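Tryptophan halogenase superfamily (PDB 6FRL) is a flavin-dependent halogenase that prefers bromination over chlorination and probably acts on aromatic substrates, as in the related tryptophan halogenases. Local coordinates at residues W245-A250 and T409-D414. Residues are numbered along the deposited sequence; the frame is centred on the assembly and turned at random.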
loop_
_atom_site.group_PDB
_atom_site.type_symbol
_atom_site.label_atom_id
_atom_site.label_comp_id
_atom_site.label_asym_id
_atom_site.label_seq_id
_atom_site.Cartn_x
_atom_site.Cartn_y
_atom_site.Cartn_z
ATOM N N TRP B 245 1.749 -27.554 -1.026
ATOM C CA TRP B 245 2.482 -26.550 -1.805
ATOM C C TRP B 245 4.005 -26.606 -1.619
ATOM O O TRP B 245 4.728 -26.189 -2.501
ATOM C CB TRP B 245 2.053 -25.131 -1.442
ATOM C CG TRP B 245 0.614 -24.802 -1.569
ATOM C CD1 TRP B 245 -0.206 -24.370 -0.570
ATOM C CD2 TRP B 245 -0.178 -24.843 -2.748
ATOM N NE1 TRP B 245 -1.469 -24.151 -1.056
ATOM C CE2 TRP B 245 -1.478 -24.422 -2.394
ATOM C CE3 TRP B 245 0.076 -25.196 -4.064
ATOM C CZ2 TRP B 245 -2.520 -24.331 -3.321
ATOM C CZ3 TRP B 245 -0.955 -25.112 -4.985
ATOM C CH2 TRP B 245 -2.237 -24.676 -4.613
ATOM N N LEU B 246 4.491 -27.072 -0.463
ATOM C CA LEU B 246 5.923 -27.030 -0.130
ATOM C C LEU B 246 6.417 -28.439 0.136
ATOM O O LEU B 246 5.887 -29.100 1.025
ATOM C CB LEU B 246 6.139 -26.144 1.102
ATOM C CG LEU B 246 5.834 -24.666 0.825
ATOM C CD1 LEU B 246 5.415 -23.893 2.064
ATOM C CD2 LEU B 246 7.017 -23.989 0.168
ATOM N N PRO B 247 7.416 -28.917 -0.628
ATOM C CA PRO B 247 7.808 -30.332 -0.495
ATOM C C PRO B 247 8.428 -30.701 0.862
ATOM O O PRO B 247 8.030 -31.709 1.467
ATOM C CB PRO B 247 8.839 -30.518 -1.607
ATOM C CG PRO B 247 9.415 -29.163 -1.851
ATOM C CD PRO B 247 8.319 -28.175 -1.530
ATOM N N CYS B 248 9.368 -29.881 1.342
ATOM C CA CYS B 248 10.181 -30.241 2.491
ATOM C C CYS B 248 9.334 -30.360 3.766
ATOM O O CYS B 248 8.384 -29.585 3.993
ATOM C CB CYS B 248 11.340 -29.274 2.660
ATOM S SG CYS B 248 12.485 -29.315 1.260
ATOM N N ASP B 249 9.667 -31.377 4.559
ATOM C CA ASP B 249 8.873 -31.775 5.726
ATOM C C ASP B 249 9.712 -32.137 6.978
ATOM O O ASP B 249 9.174 -32.652 7.941
ATOM C CB ASP B 249 7.967 -32.944 5.315
ATOM C CG ASP B 249 8.737 -34.242 5.084
ATOM O OD1 ASP B 249 9.901 -34.216 4.646
ATOM O OD2 ASP B 249 8.171 -35.315 5.350
ATOM N N ALA B 250 11.011 -31.832 6.978
ATOM C CA ALA B 250 11.873 -32.129 8.118
ATOM C C ALA B 250 13.105 -31.241 8.091
ATOM O O ALA B 250 13.415 -30.628 7.051
ATOM C CB ALA B 250 12.305 -33.578 8.075
ATOM N N THR B 409 18.162 -34.384 -9.705
ATOM C CA THR B 409 17.255 -35.316 -8.995
ATOM C C THR B 409 15.770 -35.081 -9.280
ATOM O O THR B 409 15.391 -34.068 -9.857
ATOM C CB THR B 409 17.438 -35.305 -7.456
ATOM O OG1 THR B 409 17.274 -33.973 -6.969
ATOM C CG2 THR B 409 18.812 -35.831 -7.037
ATOM N N ASP B 410 14.945 -36.047 -8.885
ATOM C CA ASP B 410 13.500 -35.967 -9.077
ATOM C C ASP B 410 12.836 -34.890 -8.237
ATOM O O ASP B 410 11.825 -34.298 -8.666
ATOM C CB ASP B 410 12.817 -37.325 -8.776
ATOM C CG ASP B 410 12.975 -38.350 -9.911
ATOM O OD1 ASP B 410 13.633 -38.055 -10.943
ATOM O OD2 ASP B 410 12.428 -39.460 -9.739
ATOM N N PHE B 411 13.377 -34.677 -7.033
ATOM C CA PHE B 411 12.935 -33.610 -6.143
ATOM C C PHE B 411 12.798 -32.275 -6.899
ATOM O O PHE B 411 11.738 -31.623 -6.862
ATOM C CB PHE B 411 13.930 -33.467 -4.988
ATOM C CG PHE B 411 13.635 -32.311 -4.070
ATOM C CD1 PHE B 411 12.630 -32.407 -3.129
ATOM C CD2 PHE B 411 14.352 -31.126 -4.166
ATOM C CE1 PHE B 411 12.343 -31.339 -2.299
ATOM C CE2 PHE B 411 14.079 -30.063 -3.334
ATOM C CZ PHE B 411 13.074 -30.166 -2.403
ATOM N N TRP B 412 13.868 -31.925 -7.611
ATOM C CA TRP B 412 13.981 -30.648 -8.301
ATOM C C TRP B 412 13.140 -30.530 -9.589
ATOM O O TRP B 412 12.573 -29.460 -9.821
ATOM C CB TRP B 412 15.466 -30.282 -8.535
ATOM C CG TRP B 412 16.224 -29.929 -7.245
ATOM C CD1 TRP B 412 17.263 -30.624 -6.683
ATOM C CD2 TRP B 412 15.981 -28.820 -6.366
ATOM N NE1 TRP B 412 17.684 -30.018 -5.521
ATOM C CE2 TRP B 412 16.912 -28.908 -5.303
ATOM C CE3 TRP B 412 15.064 -27.763 -6.367
ATOM C CZ2 TRP B 412 16.956 -27.975 -4.274
ATOM C CZ3 TRP B 412 15.104 -26.839 -5.354
ATOM C CH2 TRP B 412 16.040 -26.950 -4.318
ATOM N N ARG B 413 13.040 -31.586 -10.404
ATOM C CA ARG B 413 12.083 -31.595 -11.550
ATOM C C ARG B 413 10.659 -31.348 -11.066
ATOM O O ARG B 413 9.918 -30.539 -11.646
ATOM C CB ARG B 413 12.079 -32.923 -12.319
ATOM C CG ARG B 413 13.345 -33.238 -13.097
ATOM C CD ARG B 413 13.274 -34.643 -13.705
ATOM N NE ARG B 413 14.592 -35.103 -14.168
ATOM C CZ ARG B 413 15.504 -35.781 -13.448
ATOM N NH1 ARG B 413 15.284 -36.145 -12.195
ATOM N NH2 ARG B 413 16.664 -36.124 -13.992
ATOM N N ASP B 414 10.280 -32.064 -10.012
ATOM C CA ASP B 414 8.939 -31.958 -9.469
ATOM C C ASP B 414 8.636 -30.567 -8.986
ATOM O O ASP B 414 7.549 -30.058 -9.242
ATOM C CB ASP B 414 8.723 -32.948 -8.316
ATOM C CG ASP B 414 8.623 -34.396 -8.783
ATOM O OD1 ASP B 414 8.618 -34.669 -10.011
ATOM O OD2 ASP B 414 8.548 -35.253 -7.883
#
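Phe-411 reaches across from the first turn of helix 410-417 to Pro-247 and Cys-248. These two lie in the loop that leads into strand 250-257 of the large mixed sheet of this tryptophan halogenase fold. The contact is apolar, with a Cys sulfur-aromatic component. CG of Phe-411 stands anti to the backbone N (chi1 175°), which carries the far end of the ring out to the loop. Phe-411 CE1 meets both CB and CG of Pro-247, each at 3.7 Å. The side chains of Pro-247 and Phe-411 cross at about a right angle. Cys-248 SG comes to the same end of the ring obliquely, 5.0 Å from the ring centroid. Cys-248 SG lies 3.8 Å from Phe-411 CZ. Cys-248 also touches Tyr-401 of helix 376-402 and Val-292 of strand 286-293. Without the Phe-411 ring, as with an alanine here, a gap would probably open between helix and loop, and Pro-247 CB and CG and the Cys-248 sulfur would lose the ring they pack on. On the side of the ring across from CE1, Phe-411 CD2 sits over the centre of one face of the Trp-412 indole, 3.5 Å above its plane.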